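Local coordinates for histidine triad (HIT) protein (Marinobacter aquaeolei, PDB 3OHE), which belongs to the histidine triad (HIT) family, is probably a nucleotide-processing hydrolase, and can bind calcium ions, at residues M69-A81 and L90-P102. Numbering follows the deposited sequence.
Sequences MMELFGGDKMNVA and LHLHHIVRYQGDP
Arg97 reaches over from strand 92-97 to Asn79 on the neighbouring strand, its NH1 giving a hydrogen bond of 2.9 Å to Asn79 OD1. The oxygen sits at the edge of the guanidinium, while the amide and guanidinium planes stand 87° apart. Beside the bond, Arg97 CG, set next to the backbone N by chi1 (-56°), packs on Asn79 CG; bends at chi2 and chi3 then bring NH1 back to Asn79 OD1. In the modelled conformer of Asp101, the guanidinium grips its carboxylate side-on: NE goes to OD2, and NH2 meets OD1 almost in the guanidinium plane at 3.0 Å. Together with the NH1 bond, this fixes the guanidinium's rotation, while Tyr98 N steadies the carboxylate, reaching OD2 from the face opposite NE. An alanine in place of Arg97 is likely to leave Asp101 without its countercharge and Asn79 OD1 without this donor.

On the sheet's other face, Val96 CG2 lies 3.6 Å from SE of Met78 in its modelled conformer and also meets the methyl of Met69, a selenomethionine like Met78, near the end of helix 52-72. Val96 CG1 presses tightly on Gly75 CA at 3.5 Å, where a side chain would clash. Tyr98 OH donates to Phe73 O at 2.7 Å, tying Tyr98 to the Schellman motif, with Gly74 as its C-prime residue, that ends the helix. Asp76 OD2 takes Gln99 N on its anti lone pair.

These groups are carried by an antiparallel ladder from Lys77-Arg97 to Ala81-His93, opened by a classic beta bulge in which Asp76 N and Lys77 N share Arg97 O. Strand 77-82 continues the sheet into the second subunit, whose Asn85 receives Asn79 ND2. His91, just before strand 92-97, and His93 within it are consistent with the histidine-triad motif of the HIT fold, Gln89 apparently taking the first histidine position.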
HETATM    1  N   MSE A  69       5.915   9.197 -11.573  1.00  6.99           N
HETATM    2  CA  MSE A  69       5.577  10.319 -10.701  1.00  6.51           C
HETATM    3  C   MSE A  69       6.771  10.803  -9.908  1.00  6.82           C
HETATM    4  O   MSE A  69       6.937  12.004  -9.682  1.00  7.19           O
HETATM    5  CB  MSE A  69       4.468   9.912  -9.737  1.00  6.82           C
HETATM    6  CG  MSE A  69       3.104   9.760 -10.326  1.00  6.98           C
HETATM    7 SE   MSE A  69       1.739   9.295  -9.044  0.75  7.71          SE
HETATM    8  CE  MSE A  69       1.556  11.001  -8.107  1.00 11.11           C
HETATM    9  N   MSE A  70       7.626   9.872  -9.478  1.00  6.53           N
HETATM   10  CA  MSE A  70       8.796  10.281  -8.728  1.00  6.33           C
HETATM   11  C   MSE A  70       9.660  11.245  -9.517  1.00  7.62           C
HETATM   12  O   MSE A  70      10.123  12.273  -8.967  1.00  8.52           O
HETATM   13  CB  MSE A  70       9.580   9.065  -8.285  1.00  7.78           C
HETATM   14  CG  MSE A  70       9.009   8.385  -7.105  1.00 10.15           C
HETATM   15 SE   MSE A  70       9.352   9.424  -5.448  0.75 12.45          SE
HETATM   16  CE  MSE A  70      11.279   9.067  -5.293  1.00 15.89           C
ATOM     17  N   GLU A  71       9.885  10.943 -10.804  1.00  7.17           N
ATOM     18  CA  GLU A  71      10.708  11.837 -11.625  1.00  7.09           C
ATOM     19  C   GLU A  71       9.935  13.122 -11.976  1.00  7.19           C
ATOM     20  O   GLU A  71      10.485  14.225 -11.922  1.00  8.35           O
ATOM     21  CB  GLU A  71      11.243  11.111 -12.846  1.00  7.31           C
ATOM     22  CG  GLU A  71      12.307  11.930 -13.583  1.00  9.65           C
ATOM     23  CD  GLU A  71      13.688  11.997 -12.940  1.00  9.50           C
ATOM     24  OE1 GLU A  71      13.957  11.304 -11.918  1.00  9.05           O
ATOM     25  OE2 GLU A  71      14.541  12.744 -13.486  1.00  9.63           O
ATOM     26  N   LEU A  72       8.675  12.992 -12.354  1.00  6.46           N
ATOM     27  CA  LEU A  72       7.881  14.110 -12.820  1.00  7.17           C
ATOM     28  C   LEU A  72       7.707  15.183 -11.740  1.00  7.81           C
ATOM     29  O   LEU A  72       7.664  16.384 -12.036  1.00  8.96           O
ATOM     30  CB  LEU A  72       6.511  13.615 -13.260  1.00  8.35           C
ATOM     31  CG  LEU A  72       5.605  14.566 -13.991  1.00 10.50           C
ATOM     32  CD1 LEU A  72       6.236  14.938 -15.342  1.00 12.53           C
ATOM     33  CD2 LEU A  72       4.226  13.919 -14.224  1.00 12.54           C
ATOM     34  N   PHE A  73       7.572  14.729 -10.495  1.00  7.41           N
ATOM     35  CA  PHE A  73       7.335  15.635  -9.381  1.00  8.09           C
ATOM     36  C   PHE A  73       8.593  15.788  -8.493  1.00  8.32           C
ATOM     37  O   PHE A  73       8.531  16.410  -7.453  1.00  9.09           O
ATOM     38  CB  PHE A  73       6.133  15.125  -8.547  1.00  8.34           C
ATOM     39  CG  PHE A  73       4.824  15.175  -9.279  1.00  8.94           C
ATOM     40  CD1 PHE A  73       4.228  16.390  -9.532  1.00 12.21           C
ATOM     41  CD2 PHE A  73       4.211  14.033  -9.737  1.00  8.85           C
ATOM     42  CE1 PHE A  73       3.026  16.463 -10.219  1.00 13.51           C
ATOM     43  CE2 PHE A  73       3.028  14.104 -10.434  1.00  9.14           C
ATOM     44  CZ  PHE A  73       2.436  15.285 -10.671  1.00 12.92           C
ATOM     45  N   GLY A  74       9.723  15.222  -8.902  1.00  8.76           N
ATOM     46  CA  GLY A  74      10.981  15.309  -8.151  1.00  8.50           C
ATOM     47  C   GLY A  74      10.845  14.906  -6.701  1.00  8.16           C
ATOM     48  O   GLY A  74      11.290  15.620  -5.798  1.00  8.72           O
ATOM     49  N   GLY A  75      10.222  13.756  -6.481  1.00  7.24           N
ATOM     50  CA  GLY A  75       9.894  13.336  -5.126  1.00  7.79           C
ATOM     51  C   GLY A  75      11.048  12.760  -4.344  1.00  7.71           C
ATOM     52  O   GLY A  75      12.072  12.343  -4.907  1.00  8.79           O
ATOM     53  N   ASP A  76      10.887  12.727  -3.022  1.00  7.48           N
ATOM     54  CA  ASP A  76      11.839  12.058  -2.162  1.00  7.60           C
ATOM     55  C   ASP A  76      11.505  10.590  -1.883  1.00  7.42           C
ATOM     56  O   ASP A  76      12.414   9.760  -1.749  1.00  9.09           O
ATOM     57  CB  ASP A  76      12.019  12.787  -0.830  1.00  8.22           C
ATOM     58  CG  ASP A  76      12.661  14.158  -0.979  1.00  9.28           C
ATOM     59  OD1 ASP A  76      13.477  14.346  -1.916  1.00  9.69           O
ATOM     60  OD2 ASP A  76      12.333  15.077  -0.184  1.00 11.49           O
ATOM     61  N   LYS A  77      10.223  10.244  -1.770  1.00  6.83           N
ATOM     62  CA  LYS A  77       9.776   8.905  -1.418  1.00  7.16           C
ATOM     63  C   LYS A  77       8.344   8.745  -1.923  1.00  6.67           C
ATOM     64  O   LYS A  77       7.579   9.666  -1.859  1.00  7.52           O
ATOM     65  CB  LYS A  77       9.818   8.717   0.095  1.00  8.25           C
ATOM     66  CG  LYS A  77       9.573   7.307   0.584  1.00  7.70           C
ATOM     67  CD  LYS A  77      10.692   6.327   0.189  1.00  9.05           C
ATOM     68  CE  LYS A  77      10.356   4.834   0.496  1.00 10.92           C
ATOM     69  NZ  LYS A  77       9.074   4.403  -0.175  1.00 12.92           N
HETATM   70  N   MSE A  78       8.024   7.542  -2.409  0.70  6.35           N
HETATM   71  CA  MSE A  78       6.632   7.215  -2.696  0.70  7.30           C
HETATM   72  C   MSE A  78       5.944   6.573  -1.536  0.70  6.78           C
HETATM   73  O   MSE A  78       6.560   5.856  -0.747  0.70  8.06           O
HETATM   74  CB  MSE A  78       6.513   6.252  -3.888  0.70  9.44           C
HETATM   75  CG  MSE A  78       6.925   6.866  -5.189  0.70  8.52           C
HETATM   76 SE   MSE A  78       5.865   8.414  -5.750  0.52 11.13          SE
HETATM   77  CE  MSE A  78       4.096   7.759  -5.922  0.70 11.84           C
ATOM     78  N   ASN A  79       4.646   6.829  -1.442  1.00  6.96           N
ATOM     79  CA  ASN A  79       3.770   6.066  -0.533  1.00  6.96           C
ATOM     80  C   ASN A  79       2.650   5.458  -1.398  1.00  7.35           C
ATOM     81  O   ASN A  79       1.975   6.185  -2.136  1.00  9.17           O
ATOM     82  CB  ASN A  79       3.164   6.949   0.536  1.00  7.38           C
ATOM     83  CG  ASN A  79       4.135   7.472   1.602  1.00  7.87           C
ATOM     84  OD1 ASN A  79       3.652   8.220   2.475  1.00  8.52           O
ATOM     85  ND2 ASN A  79       5.409   7.103   1.588  1.00  8.05           N
ATOM     86  N   VAL A  80       2.498   4.137  -1.331  1.00  6.28           N
ATOM     87  CA  VAL A  80       1.520   3.408  -2.110  1.00  6.51           C
ATOM     88  C   VAL A  80       0.694   2.589  -1.138  1.00  6.08           C
ATOM     89  O   VAL A  80       1.233   1.933  -0.239  1.00  7.05           O
ATOM     90  CB  VAL A  80       2.192   2.516  -3.176  1.00  7.22           C
ATOM     91  CG1 VAL A  80       1.138   1.755  -4.019  1.00 10.21           C
ATOM     92  CG2 VAL A  80       3.041   3.377  -4.139  1.00 10.61           C
ATOM     93  N   ALA A  81      -0.638   2.635  -1.275  1.00  6.20           N
ATOM     94  CA  ALA A  81      -1.507   1.998  -0.275  1.00  6.46           C
ATOM     95  C   ALA A  81      -2.862   1.635  -0.827  1.00  5.88           C
ATOM     96  O   ALA A  81      -3.436   2.379  -1.619  1.00  6.63           O
ATOM     97  CB  ALA A  81      -1.708   2.898   0.982  1.00  7.86           C
ATOM     98  N   LEU A  90     -12.075  -1.180  -4.493  1.00  6.11           N
ATOM     99  CA  LEU A  90     -10.616  -1.207  -4.505  1.00  6.51           C
ATOM    100  C   LEU A  90     -10.064   0.014  -5.264  1.00  6.55           C
ATOM    101  O   LEU A  90     -10.411   0.251  -6.422  1.00  6.73           O
ATOM    102  CB  LEU A  90     -10.110  -2.467  -5.189  1.00  7.27           C
ATOM    103  CG  LEU A  90      -8.592  -2.569  -5.449  1.00  6.78           C
ATOM    104  CD1 LEU A  90      -7.805  -2.519  -4.145  1.00  8.23           C
ATOM    105  CD2 LEU A  90      -8.294  -3.810  -6.262  1.00  8.77           C
ATOM    106  N   HIS A  91      -9.143   0.734  -4.596  1.00  6.02           N
ATOM    107  CA  HIS A  91      -8.455   1.836  -5.221  1.00  6.37           C
ATOM    108  C   HIS A  91      -7.072   1.935  -4.593  1.00  6.82           C
ATOM    109  O   HIS A  91      -6.912   1.722  -3.398  1.00  8.27           O
ATOM    110  CB  HIS A  91      -9.279   3.125  -5.140  1.00  8.22           C
ATOM    111  CG  HIS A  91      -9.579   3.595  -3.752  1.00  8.00           C
ATOM    112  ND1 HIS A  91     -10.554   3.023  -2.974  1.00  7.61           N
ATOM    113  CD2 HIS A  91      -9.109   4.652  -3.040  1.00  8.30           C
ATOM    114  CE1 HIS A  91     -10.648   3.692  -1.828  1.00  7.99           C
ATOM    115  NE2 HIS A  91      -9.766   4.674  -1.835  1.00  8.93           N
ATOM    116  N   LEU A  92      -6.093   2.290  -5.419  0.60  5.40           N
ATOM    117  CA  LEU A  92      -4.703   2.244  -5.000  0.60  5.20           C
ATOM    118  C   LEU A  92      -4.136   3.660  -5.004  0.60  5.53           C
ATOM    119  O   LEU A  92      -4.061   4.300  -6.059  0.60  6.63           O
ATOM    120  CB  LEU A  92      -3.952   1.277  -5.943  0.60  8.39           C
ATOM    121  CG  LEU A  92      -2.526   0.883  -5.622  0.60  7.46           C
ATOM    122  CD1 LEU A  92      -2.500   0.147  -4.249  0.60  7.50           C
ATOM    123  CD2 LEU A  92      -1.901  -0.011  -6.716  0.60  7.04           C
ATOM    124  N   HIS A  93      -3.762   4.142  -3.824  1.00  6.14           N
ATOM    125  CA  HIS A  93      -3.173   5.479  -3.622  1.00  6.47           C
ATOM    126  C   HIS A  93      -1.713   5.504  -3.992  1.00  6.23           C
ATOM    127  O   HIS A  93      -0.977   4.605  -3.615  1.00  6.84           O
ATOM    128  CB  HIS A  93      -3.271   5.874  -2.143  1.00  6.86           C
ATOM    129  CG  HIS A  93      -4.655   5.945  -1.607  1.00  6.89           C
ATOM    130  ND1 HIS A  93      -5.470   7.023  -1.838  1.00  9.56           N
ATOM    131  CD2 HIS A  93      -5.326   5.100  -0.800  1.00  7.77           C
ATOM    132  CE1 HIS A  93      -6.612   6.817  -1.212  1.00  9.83           C
ATOM    133  NE2 HIS A  93      -6.552   5.659  -0.578  1.00  8.79           N
ATOM    134  N   HIS A  94      -1.302   6.561  -4.700  1.00  5.55           N
ATOM    135  CA  HIS A  94       0.099   6.825  -5.047  1.00  6.43           C
ATOM    136  C   HIS A  94       0.397   8.280  -4.687  1.00  5.75           C
ATOM    137  O   HIS A  94      -0.138   9.188  -5.328  1.00  7.42           O
ATOM    138  CB  HIS A  94       0.353   6.602  -6.544  1.00  6.57           C
ATOM    139  CG  HIS A  94      -0.011   5.244  -7.030  1.00  6.24           C
ATOM    140  ND1 HIS A  94      -1.311   4.843  -7.222  1.00  6.97           N
ATOM    141  CD2 HIS A  94       0.757   4.181  -7.325  1.00  7.66           C
ATOM    142  CE1 HIS A  94      -1.309   3.579  -7.616  1.00  8.24           C
ATOM    143  NE2 HIS A  94      -0.068   3.151  -7.694  1.00  8.02           N
ATOM    144  N   ILE A  95       1.190   8.463  -3.635  1.00  6.07           N
ATOM    145  CA  ILE A  95       1.403   9.808  -3.069  1.00  5.67           C
ATOM    146  C   ILE A  95       2.901  10.114  -3.077  1.00  5.86           C
ATOM    147  O   ILE A  95       3.696   9.346  -2.529  1.00  7.09           O
ATOM    148  CB  ILE A  95       0.852   9.915  -1.650  1.00  7.28           C
ATOM    149  CG1 ILE A  95      -0.601   9.391  -1.579  1.00  8.83           C
ATOM    150  CG2 ILE A  95       0.935  11.377  -1.167  1.00  8.45           C
ATOM    151  CD1 ILE A  95      -1.150   9.232  -0.186  1.00 13.38           C
ATOM    152  N   VAL A  96       3.285  11.184  -3.759  1.00  5.31           N
ATOM    153  CA  VAL A  96       4.670  11.659  -3.724  1.00  5.93           C
ATOM    154  C   VAL A  96       4.917  12.419  -2.436  1.00  5.88           C
ATOM    155  O   VAL A  96       4.162  13.322  -2.092  1.00  7.64           O
ATOM    156  CB  VAL A  96       4.990  12.551  -4.952  1.00  6.93           C
ATOM    157  CG1 VAL A  96       6.435  13.065  -4.855  1.00  8.72           C
ATOM    158  CG2 VAL A  96       4.763  11.821  -6.237  1.00  8.92           C
ATOM    159  N   ARG A  97       5.975  12.023  -1.729  1.00  6.10           N
ATOM    160  CA  ARG A  97       6.341  12.667  -0.469  1.00  6.03           C
ATOM    161  C   ARG A  97       7.673  13.402  -0.589  1.00  6.90           C
ATOM    162  O   ARG A  97       8.543  13.013  -1.394  1.00  7.00           O
ATOM    163  CB  ARG A  97       6.466  11.619   0.658  1.00  6.90           C
ATOM    164  CG  ARG A  97       5.239  10.778   0.859  1.00  7.33           C
ATOM    165  CD  ARG A  97       4.001  11.578   1.215  1.00  7.01           C
ATOM    166  NE  ARG A  97       4.213  12.411   2.401  1.00  7.01           N
ATOM    167  CZ  ARG A  97       4.048  12.002   3.646  1.00  8.91           C
ATOM    168  NH1 ARG A  97       3.666  10.782   3.916  1.00  9.44           N
ATOM    169  NH2 ARG A  97       4.293  12.837   4.649  1.00 10.16           N
ATOM    170  N   TYR A  98       7.815  14.434   0.239  1.00  7.02           N
ATOM    171  CA  TYR A  98       9.018  15.234   0.303  1.00  7.60           C
ATOM    172  C   TYR A  98       9.393  15.389   1.769  1.00  7.57           C
ATOM    173  O   TYR A  98       8.525  15.575   2.602  1.00  8.13           O
ATOM    174  CB  TYR A  98       8.814  16.626  -0.296  1.00  7.60           C
ATOM    175  CG  TYR A  98       8.265  16.636  -1.702  1.00  8.10           C
ATOM    176  CD1 TYR A  98       9.104  16.618  -2.792  1.00  8.68           C
ATOM    177  CD2 TYR A  98       6.913  16.707  -1.932  1.00 10.05           C
ATOM    178  CE1 TYR A  98       8.584  16.635  -4.083  1.00  7.95           C
ATOM    179  CE2 TYR A  98       6.395  16.733  -3.176  1.00 11.45           C
ATOM    180  CZ  TYR A  98       7.230  16.729  -4.267  1.00  8.45           C
ATOM    181  OH  TYR A  98       6.676  16.759  -5.528  1.00 10.30           O
ATOM    182  N   GLN A  99      10.691  15.447   2.054  0.50  8.29           N
ATOM    183  CA  GLN A  99      11.139  15.758   3.419  0.50  9.05           C
ATOM    184  C   GLN A  99      10.594  17.122   3.878  0.50  9.34           C
ATOM    185  O   GLN A  99      10.426  17.350   5.084  0.50 10.35           O
ATOM    186  CB  GLN A  99      12.660  15.726   3.481  0.50  9.51           C
ATOM    187  CG  GLN A  99      13.315  14.404   3.114  0.50  9.68           C
ATOM    188  CD  GLN A  99      14.826  14.504   3.308  0.50 12.16           C
ATOM    189  OE1 GLN A  99      15.309  14.757   4.416  0.50 14.43           O
ATOM    190  NE2 GLN A  99      15.571  14.366   2.220  0.50 14.25           N
ATOM    191  N   GLY A 100      10.274  18.012   2.944  0.50 10.86           N
ATOM    192  CA  GLY A 100       9.720  19.318   3.314  0.50 11.13           C
ATOM    193  C   GLY A 100       8.202  19.392   3.386  0.50 10.75           C
ATOM    194  O   GLY A 100       7.643  20.443   3.730  0.50 12.27           O
ATOM    195  N   ASP A 101       7.511  18.293   3.104  0.50  9.69           N
ATOM    196  CA  ASP A 101       6.033  18.323   3.086  0.50  9.03           C
ATOM    197  C   ASP A 101       5.413  18.415   4.487  0.50  8.56           C
ATOM    198  O   ASP A 101       6.075  18.164   5.496  0.50 10.18           O
ATOM    199  CB  ASP A 101       5.391  17.212   2.198  0.50 10.23           C
ATOM    200  CG  ASP A 101       5.385  15.809   2.816  0.50 10.86           C
ATOM    201  OD1 ASP A 101       5.143  15.657   4.028  0.50 13.78           O
ATOM    202  OD2 ASP A 101       5.566  14.826   2.047  0.50 11.15           O
ATOM    203  N   PRO A 102       4.142  18.842   4.567  0.50  9.34           N
ATOM    204  CA  PRO A 102       3.497  19.160   5.847  0.50  9.82           C
ATOM    205  C   PRO A 102       3.248  17.981   6.783  0.50  9.59           C
ATOM    206  O   PRO A 102       2.953  18.203   7.972  0.50 13.59           O
ATOM    207  CB  PRO A 102       2.156  19.752   5.417  0.50 10.43           C
ATOM    208  CG  PRO A 102       2.383  20.264   4.046  0.50  9.70           C
ATOM    209  CD  PRO A 102       3.269  19.201   3.446  0.50  7.73           C
TER
HETATM  210  O   HOH W   1      15.641  13.667  -0.472  1.00 19.27           O